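Local coordinates for protein imelysin (Bacteroides ovatus ATCC 8483, PDB 3OYV) that belongs to the imelysin-like proteins implicated in bacterial iron uptake and is probably an outer-membrane-associated, metal-binding protein, at residues Y43-N47 and S48-G52. Numbering follows the deposited sequence. Where two conformers were deposited one is given.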
# COMPACT_ATOMS: atom_id res chain seq x y z
N TYR A 43 -1.66 4.73 -12.84
CA TYR A 43 -3.05 4.94 -13.23
C TYR A 43 -3.19 4.90 -14.77
O TYR A 43 -4.10 4.27 -15.33
CB TYR A 43 -3.54 6.26 -12.68
CG TYR A 43 -4.93 6.64 -13.14
CD1 TYR A 43 -6.04 5.82 -12.92
CD2 TYR A 43 -5.15 7.85 -13.79
CE1 TYR A 43 -7.30 6.18 -13.33
CE2 TYR A 43 -6.41 8.23 -14.19
CZ TYR A 43 -7.49 7.42 -13.95
OH TYR A 43 -8.75 7.80 -14.38
N ASN A 44 -2.33 5.64 -15.47
CA ASN A 44 -2.43 5.69 -16.92
C ASN A 44 -2.19 4.34 -17.59
O ASN A 44 -2.83 4.04 -18.62
CB ASN A 44 -1.48 6.72 -17.51
CG ASN A 44 -1.90 8.16 -17.20
OD1 ASN A 44 -3.05 8.42 -16.87
ND2 ASN A 44 -0.94 9.11 -17.30
N ALA A 45 -1.36 3.49 -16.98
CA ALA A 45 -1.09 2.17 -17.56
C ALA A 45 -2.37 1.34 -17.52
O ALA A 45 -2.70 0.63 -18.46
CB ALA A 45 -0.02 1.46 -16.78
N TRP A 46 -3.11 1.46 -16.41
CA TRP A 46 -4.39 0.76 -16.28
C TRP A 46 -5.50 1.38 -17.10
O TRP A 46 -6.35 0.67 -17.63
CB TRP A 46 -4.81 0.68 -14.80
CG TRP A 46 -4.22 -0.50 -14.07
CD1 TRP A 46 -3.02 -0.54 -13.40
CD2 TRP A 46 -4.79 -1.81 -13.94
NE1 TRP A 46 -2.79 -1.79 -12.90
CE2 TRP A 46 -3.87 -2.58 -13.20
CE3 TRP A 46 -5.95 -2.43 -14.41
CZ2 TRP A 46 -4.12 -3.92 -12.86
CZ3 TRP A 46 -6.20 -3.74 -14.06
CH2 TRP A 46 -5.30 -4.48 -13.32
N ASN A 47 -5.57 2.71 -17.11
CA ASN A 47 -6.74 3.40 -17.61
C ASN A 47 -6.67 3.86 -19.05
O ASN A 47 -7.71 4.06 -19.68
CB ASN A 47 -7.02 4.62 -16.74
CG ASN A 47 -8.33 5.31 -17.08
OD1 ASN A 47 -9.43 4.72 -16.99
ND2 ASN A 47 -8.24 6.58 -17.44
N SER A 48 -5.46 4.03 -19.56
CA SER A 48 -5.28 4.63 -20.88
C SER A 48 -4.51 3.72 -21.84
O SER A 48 -5.01 3.35 -22.93
CB SER A 48 -4.60 6.00 -20.75
OG SER A 48 -4.37 6.57 -22.03
N SER A 49 -3.30 3.35 -21.46
CA SER A 49 -2.44 2.61 -22.37
C SER A 49 -1.31 1.93 -21.64
O SER A 49 -0.56 2.59 -20.91
CB SER A 49 -1.88 3.56 -23.43
OG SER A 49 -0.97 2.91 -24.31
N TYR A 50 -1.20 0.62 -21.83
CA TYR A 50 -0.14 -0.17 -21.29
C TYR A 50 0.87 -0.42 -22.38
O TYR A 50 0.55 -1.08 -23.37
CB TYR A 50 -0.73 -1.47 -20.76
CG TYR A 50 0.24 -2.47 -20.24
CD1 TYR A 50 0.96 -2.22 -19.07
CD2 TYR A 50 0.39 -3.70 -20.87
CE1 TYR A 50 1.81 -3.16 -18.54
CE2 TYR A 50 1.25 -4.65 -20.36
CZ TYR A 50 1.97 -4.38 -19.21
OH TYR A 50 2.81 -5.34 -18.72
N LYS A 51 2.06 0.13 -22.18
CA LYS A 51 3.19 -0.02 -23.11
C LYS A 51 2.80 0.36 -24.51
O LYS A 51 3.13 -0.34 -25.46
CB LYS A 51 3.67 -1.47 -23.03
CG LYS A 51 4.32 -1.82 -21.72
CD LYS A 51 4.55 -3.31 -21.64
CE LYS A 51 5.50 -3.66 -20.52
NZ LYS A 51 5.77 -5.12 -20.51
N GLY A 52 2.10 1.48 -24.65
CA GLY A 52 1.70 1.99 -25.95
C GLY A 52 0.51 1.33 -26.62
O GLY A 52 0.04 1.83 -27.65
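Asn-44 O, in the last turn of helix 21-47, accepts two backbone N-H groups, from Ser-48 N at 2.8 Å and from Ser-49 N at 3.0 Å. The second is the straighter, with 165° at the hydrogen, while the Ser-48 bond is more bent, and its donor is more tilted from the carbonyl plane. Just beyond, Ala-45 CA lies 3.4 Å from Ser-49 O, a CH...O contact with 167° at the hydrogen. This is a helix C-terminus where the i+4 bond persists, an i+5 bond is added, and the backbone first departs from helical torsions at Ser-48, opening the loop toward helix 56-62. Among the side chains, Ala-45 CB approaches the edge of the Tyr-50 ring near its plane, 4.4 Å from CD1. CG of Tyr-50 stands anti to the backbone N (chi1 176°), which sends the ring past Ala-45 CB and its OH to a hydrogen bond with Glu-295. Tyr-50 CB itself lies 3.7 Å from Ala-45 O. Lys-51 CD lies over one face of that ring, toward its rim. On the helix itself, Asn-47 CB sits 3.8 Å above the Tyr-43 ring plane, offset toward the rim, and both residues touch Val-239 of helix 223-261.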